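Local atomic coordinates of endo-xylogalacturonan hydrolase A (Aspergillus tubingensis, PDB entry 4C2L), a protein that hydrolyses xylogalacturonan, the xylose-substituted galacturonan backbone found in the hairy regions of pectin. Residues 80-92 and 119-133. Numbering follows the deposited sequence.
With SO4 (sulfate ion), chain F.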
loop_
_atom_site.group_PDB
_atom_site.type_symbol
_atom_site.label_atom_id
_atom_site.label_comp_id
_atom_site.label_asym_id
_atom_site.label_seq_id
_atom_site.Cartn_x
_atom_site.Cartn_y
_atom_site.Cartn_z
ATOM N N PHE A 80 -4.097 0.722 20.076
ATOM C CA PHE A 80 -5.201 -0.237 19.912
ATOM C C PHE A 80 -5.004 -1.514 20.704
ATOM O O PHE A 80 -3.883 -1.992 20.867
ATOM C CB PHE A 80 -5.385 -0.593 18.441
ATOM C CG PHE A 80 -6.153 0.426 17.689
ATOM C CD1 PHE A 80 -7.551 0.441 17.749
ATOM C CD2 PHE A 80 -5.497 1.392 16.914
ATOM C CE1 PHE A 80 -8.272 1.399 17.047
ATOM C CE2 PHE A 80 -6.228 2.347 16.216
ATOM C CZ PHE A 80 -7.608 2.347 16.280
ATOM N N ALA A 81 -6.114 -2.070 21.197
ATOM C CA ALA A 81 -6.096 -3.400 21.799
ATOM C C ALA A 81 -5.781 -4.451 20.748
ATOM O O ALA A 81 -6.216 -4.326 19.607
ATOM C CB ALA A 81 -7.449 -3.704 22.414
ATOM N N SER A 82 -5.038 -5.486 21.135
ATOM C CA SER A 82 -4.802 -6.624 20.232
ATOM C C SER A 82 -6.074 -7.453 20.035
ATOM O O SER A 82 -6.318 -7.963 18.943
ATOM C CB SER A 82 -3.671 -7.499 20.774
ATOM O OG SER A 82 -4.037 -7.996 22.060
ATOM N N ASP A 83 -6.861 -7.580 21.109
ATOM C CA ASP A 83 -8.131 -8.353 21.178
ATOM C C ASP A 83 -8.502 -9.043 19.860
ATOM O O ASP A 83 -9.351 -8.561 19.105
ATOM C CB ASP A 83 -9.241 -7.403 21.641
ATOM C CG ASP A 83 -10.506 -8.119 22.119
ATOM O OD1 ASP A 83 -10.717 -9.322 21.828
ATOM O OD2 ASP A 83 -11.324 -7.432 22.780
ATOM N N THR A 84 -7.867 -10.180 19.573
ATOM C CA THR A 84 -8.090 -10.811 18.268
ATOM C C THR A 84 -9.539 -11.273 18.028
ATOM O O THR A 84 -9.990 -11.264 16.896
ATOM C CB THR A 84 -7.092 -11.956 17.980
ATOM O OG1 THR A 84 -7.142 -12.919 19.039
ATOM C CG2 THR A 84 -5.686 -11.391 17.867
ATOM N N ASP A 85 -10.251 -11.669 19.088
ATOM C CA ASP A 85 -11.654 -12.054 18.949
ATOM C C ASP A 85 -12.479 -10.849 18.510
ATOM O O ASP A 85 -13.380 -10.971 17.671
ATOM C CB ASP A 85 -12.226 -12.570 20.279
ATOM C CG ASP A 85 -11.804 -14.000 20.612
ATOM O OD1 ASP A 85 -11.159 -14.680 19.789
ATOM O OD2 ASP A 85 -12.140 -14.448 21.730
ATOM N N TYR A 86 -12.196 -9.685 19.093
ATOM C CA TYR A 86 -12.949 -8.484 18.725
ATOM C C TYR A 86 -12.701 -8.087 17.259
ATOM O O TYR A 86 -13.641 -7.803 16.501
ATOM C CB TYR A 86 -12.624 -7.310 19.662
ATOM C CG TYR A 86 -13.295 -6.040 19.209
ATOM C CD1 TYR A 86 -14.630 -5.765 19.565
ATOM C CD2 TYR A 86 -12.623 -5.126 18.366
ATOM C CE1 TYR A 86 -15.258 -4.609 19.119
ATOM C CE2 TYR A 86 -13.248 -3.981 17.920
ATOM C CZ TYR A 86 -14.553 -3.717 18.297
ATOM O OH TYR A 86 -15.157 -2.569 17.853
ATOM N N TRP A 87 -11.434 -8.058 16.866
ATOM C CA TRP A 87 -11.066 -7.572 15.534
ATOM C C TRP A 87 -11.366 -8.536 14.429
ATOM O O TRP A 87 -11.365 -8.152 13.253
ATOM C CB TRP A 87 -9.574 -7.211 15.512
ATOM C CG TRP A 87 -9.308 -6.003 16.356
ATOM C CD1 TRP A 87 -8.569 -5.918 17.536
ATOM C CD2 TRP A 87 -9.818 -4.655 16.123
ATOM N NE1 TRP A 87 -8.584 -4.628 18.025
ATOM C CE2 TRP A 87 -9.314 -3.824 17.223
ATOM C CE3 TRP A 87 -10.615 -4.071 15.147
ATOM C CZ2 TRP A 87 -9.605 -2.467 17.314
ATOM C CZ3 TRP A 87 -10.891 -2.697 15.243
ATOM C CH2 TRP A 87 -10.399 -1.920 16.305
ATOM N N SER A 88 -11.641 -9.788 14.784
ATOM C CA SER A 88 -11.888 -10.836 13.789
ATOM C C SER A 88 -12.930 -10.423 12.729
ATOM O O SER A 88 -14.080 -10.133 13.063
ATOM C CB SER A 88 -12.354 -12.123 14.493
ATOM O OG SER A 88 -12.476 -13.164 13.544
ATOM N N GLY A 89 -12.515 -10.407 11.466
ATOM C CA GLY A 89 -13.396 -10.079 10.349
ATOM C C GLY A 89 -13.828 -8.622 10.230
ATOM O O GLY A 89 -14.661 -8.289 9.376
ATOM N N ARG A 90 -13.296 -7.752 11.082
ATOM C CA ARG A 90 -13.663 -6.346 11.027
ATOM C C ARG A 90 -12.936 -5.624 9.900
ATOM O O ARG A 90 -11.790 -5.938 9.581
ATOM C CB ARG A 90 -13.408 -5.655 12.372
ATOM C CG ARG A 90 -14.345 -6.164 13.462
ATOM C CD ARG A 90 -14.415 -5.193 14.634
ATOM N NE ARG A 90 -15.380 -5.674 15.628
ATOM C CZ ARG A 90 -16.703 -5.493 15.550
ATOM N NH1 ARG A 90 -17.254 -4.836 14.525
ATOM N NH2 ARG A 90 -17.475 -5.994 16.507
ATOM N N THR A 91 -13.605 -4.637 9.313
ATOM C CA THR A 91 -13.049 -3.899 8.191
ATOM C C THR A 91 -11.922 -2.942 8.582
ATOM O O THR A 91 -10.877 -2.906 7.926
ATOM C CB THR A 91 -14.173 -3.135 7.469
ATOM O OG1 THR A 91 -15.055 -4.102 6.887
ATOM C CG2 THR A 91 -13.610 -2.220 6.363
ATOM N N ALA A 92 -12.152 -2.152 9.633
ATOM C CA ALA A 92 -11.322 -0.977 9.913
ATOM C C ALA A 92 -11.078 -0.826 11.409
ATOM O O ALA A 92 -11.963 -1.104 12.218
ATOM C CB ALA A 92 -12.028 0.268 9.414
ATOM N N ASP A 119 -0.197 -10.061 18.000
ATOM C CA ASP A 119 -1.081 -11.202 18.219
ATOM C C ASP A 119 -1.769 -11.628 16.921
ATOM O O ASP A 119 -1.912 -12.825 16.657
ATOM C CB ASP A 119 -2.122 -10.896 19.295
ATOM C CG ASP A 119 -1.533 -10.855 20.693
ATOM O OD1 ASP A 119 -0.324 -11.124 20.873
ATOM O OD2 ASP A 119 -2.298 -10.529 21.621
ATOM N N ALA A 120 -2.187 -10.646 16.126
ATOM C CA ALA A 120 -2.824 -10.917 14.841
ATOM C C ALA A 120 -1.855 -11.631 13.910
ATOM O O ALA A 120 -2.245 -12.570 13.210
ATOM C CB ALA A 120 -3.338 -9.628 14.210
ATOM N N TRP A 121 -0.589 -11.204 13.887
ATOM C CA TRP A 121 0.360 -11.874 12.986
ATOM C C TRP A 121 0.593 -13.298 13.390
ATOM O O TRP A 121 0.724 -14.175 12.549
ATOM C CB TRP A 121 1.700 -11.152 12.927
ATOM C CG TRP A 121 1.592 -9.700 12.581
ATOM C CD1 TRP A 121 0.638 -9.079 11.768
ATOM C CD2 TRP A 121 2.484 -8.627 13.024
ATOM N NE1 TRP A 121 0.877 -7.720 11.703
ATOM C CE2 TRP A 121 1.979 -7.396 12.427
ATOM C CE3 TRP A 121 3.617 -8.570 13.853
ATOM C CZ2 TRP A 121 2.587 -6.157 12.657
ATOM C CZ3 TRP A 121 4.229 -7.327 14.063
ATOM C CH2 TRP A 121 3.731 -6.149 13.479
ATOM N N ASP A 122 0.655 -13.543 14.694
ATOM C CA ASP A 122 0.898 -14.898 15.186
ATOM C C ASP A 122 -0.308 -15.798 14.961
ATOM O O ASP A 122 -0.153 -16.964 14.580
ATOM C CB ASP A 122 1.284 -14.862 16.667
ATOM C CG ASP A 122 2.654 -14.225 16.899
ATOM O OD1 ASP A 122 3.572 -14.376 16.079
ATOM O OD2 ASP A 122 2.820 -13.600 17.945
ATOM N N LEU A 123 -1.508 -15.256 15.165
ATOM C CA LEU A 123 -2.736 -16.004 14.889
ATOM C C LEU A 123 -2.865 -16.318 13.399
ATOM O O LEU A 123 -3.119 -17.455 13.019
ATOM C CB LEU A 123 -3.964 -15.244 15.385
ATOM C CG LEU A 123 -5.327 -15.920 15.211
ATOM C CD1 LEU A 123 -5.331 -17.331 15.793
ATOM C CD2 LEU A 123 -6.393 -15.067 15.890
ATOM N N PHE A 124 -2.661 -15.308 12.559
ATOM C CA PHE A 124 -2.732 -15.526 11.116
ATOM C C PHE A 124 -1.713 -16.582 10.650
ATOM O O PHE A 124 -1.991 -17.355 9.743
ATOM C CB PHE A 124 -2.488 -14.219 10.383
ATOM C CG PHE A 124 -2.578 -14.351 8.898
ATOM C CD1 PHE A 124 -3.818 -14.521 8.297
ATOM C CD2 PHE A 124 -1.430 -14.342 8.106
ATOM C CE1 PHE A 124 -3.923 -14.649 6.923
ATOM C CE2 PHE A 124 -1.530 -14.479 6.730
ATOM C CZ PHE A 124 -2.783 -14.640 6.144
ATOM N N ALA A 125 -0.531 -16.589 11.263
ATOM C CA ALA A 125 0.523 -17.548 10.903
ATOM C C ALA A 125 0.068 -18.995 11.110
ATOM O O ALA A 125 0.406 -19.863 10.309
ATOM C CB ALA A 125 1.796 -17.267 11.696
ATOM N N SER A 126 -0.720 -19.237 12.157
ATOM C CA SER A 126 -1.226 -20.589 12.454
ATOM C C SER A 126 -2.568 -20.875 11.793
ATOM O O SER A 126 -2.935 -22.042 11.603
ATOM C CB SER A 126 -1.363 -20.800 13.962
ATOM O OG SER A 126 -0.103 -20.969 14.572
ATOM N N ASP A 127 -3.304 -19.817 11.459
ATOM C CA ASP A 127 -4.663 -19.949 10.925
ATOM C C ASP A 127 -4.912 -18.891 9.847
ATOM O O ASP A 127 -5.274 -17.758 10.143
ATOM C CB ASP A 127 -5.666 -19.804 12.072
ATOM C CG ASP A 127 -7.127 -19.922 11.619
ATOM O OD1 ASP A 127 -7.406 -20.134 10.419
ATOM O OD2 ASP A 127 -8.001 -19.777 12.493
ATOM N N SER A 128 -4.717 -19.273 8.595
ATOM C CA SER A 128 -4.803 -18.331 7.494
ATOM C C SER A 128 -6.243 -17.840 7.257
ATOM O O SER A 128 -6.448 -16.938 6.466
ATOM C CB SER A 128 -4.245 -18.968 6.216
ATOM O OG SER A 128 -5.065 -20.064 5.853
ATOM N N SER A 129 -7.225 -18.421 7.945
ATOM C CA SER A 129 -8.606 -17.965 7.805
ATOM C C SER A 129 -8.888 -16.744 8.694
ATOM O O SER A 129 -9.962 -16.141 8.597
ATOM C CB SER A 129 -9.603 -19.093 8.104
ATOM O OG SER A 129 -9.706 -19.330 9.496
ATOM N N TYR A 130 -7.946 -16.400 9.575
ATOM C CA TYR A 130 -8.139 -15.236 10.437
ATOM C C TYR A 130 -8.125 -13.953 9.586
ATOM O O TYR A 130 -7.176 -13.704 8.838
ATOM C CB TYR A 130 -7.095 -15.188 11.565
ATOM C CG TYR A 130 -7.338 -14.029 12.500
ATOM C CD1 TYR A 130 -8.535 -13.934 13.212
ATOM C CD2 TYR A 130 -6.387 -13.017 12.661
ATOM C CE1 TYR A 130 -8.786 -12.872 14.069
ATOM C CE2 TYR A 130 -6.627 -11.950 13.528
ATOM C CZ TYR A 130 -7.835 -11.875 14.212
ATOM O OH TYR A 130 -8.109 -10.805 15.059
ATOM N N SER A 131 -9.188 -13.158 9.699
ATOM C CA SER A 131 -9.392 -11.970 8.887
ATOM C C SER A 131 -9.137 -10.739 9.760
ATOM O O SER A 131 -9.740 -10.590 10.829
ATOM C CB SER A 131 -10.838 -11.955 8.357
ATOM O OG SER A 131 -11.100 -10.800 7.592
ATOM N N ARG A 132 -8.211 -9.896 9.302
ATOM C CA ARG A 132 -7.719 -8.750 10.090
ATOM C C ARG A 132 -8.156 -7.405 9.508
ATOM O O ARG A 132 -8.256 -7.252 8.285
ATOM C CB ARG A 132 -6.187 -8.772 10.145
ATOM C CG ARG A 132 -5.607 -10.023 10.785
ATOM C CD ARG A 132 -4.146 -10.165 10.411
ATOM N NE ARG A 132 -4.030 -10.684 9.041
ATOM C CZ ARG A 132 -2.936 -10.605 8.293
ATOM N NH1 ARG A 132 -1.853 -9.980 8.745
ATOM N NH2 ARG A 132 -2.927 -11.153 7.077
ATOM N N PRO A 133 -8.364 -6.403 10.380
ATOM C CA PRO A 133 -8.779 -5.081 9.917
ATOM C C PRO A 133 -7.625 -4.245 9.353
ATOM O O PRO A 133 -6.469 -4.476 9.699
ATOM C CB PRO A 133 -9.285 -4.411 11.202
ATOM C CG PRO A 133 -8.452 -5.049 12.283
ATOM C CD PRO A 133 -8.297 -6.485 11.853
HETATM S S SO4 F . -17.067 -4.363 11.085
HETATM O O1 SO4 F . -17.190 -5.826 11.311
HETATM O O2 SO4 F . -18.435 -3.794 11.089
HETATM O O3 SO4 F . -16.417 -4.153 9.774
HETATM O O4 SO4 F . -16.278 -3.737 12.174
HETATM O O HOH W 1 -11.530 -13.995 11.179
HETATM O O HOH W 2 -11.401 -8.185 7.992
#
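The hydroxyl of Tyr130, in residues 119-133, donates to the backbone oxygen of Thr84 in residues 80-92, with OH 2.7 Å from O. It lies in the carbonyl plane, on a lone pair, at a C=O...donor angle of 112°. With chi1 at -177° the Tyr130 side chain extends opposite its backbone N, and this carries the hydroxyl across to the helix 84-87. Further along, Gly89 N donates to Ser131 O at 2.9 Å. This bond is nearly straight (166°), although the donor sits above the carbonyl plane.

Two waters add bridges. One links Ser88 OG to Ser131 N. The other joins Arg90 O to Ser131 OG. The same Arg90 O also receives a CH...O contact from Pro133 CA at 3.1 Å.

Apolar contacts surround the tyrosine. Within 119-133, Leu123 CD2 sits over the centre of one face of the Tyr130 ring, 3.5 Å above the plane; across the contact it meets Thr84 CB. Ser88 CB touches the same ring at CE1. Pro133 CG approaches Trp87 CE3 at 3.7 Å, the two side chains crossing at about a right angle. The other end of this indole is tied within its own segment, where NE1 donates to Ala81 O.

A sulfate, probably from the crystallisation liquor, binds at the edge of the contact. Arg90 NH1 meets its O4 near the guanidinium plane, and Thr91 N donates to O3.

Outside the pair, the Arg132 guanidinium bonds to Pro155 O, Lys186 O and Asn187 OD1. Its side chain is about 8 Å from that of Asp210, the probable proton donor. The arrangement packs two helix-containing excursions side by side, each leading into a neighbouring parallel strand (95-97 and 134-139) of the right-handed beta-helix of glycoside hydrolase family 28.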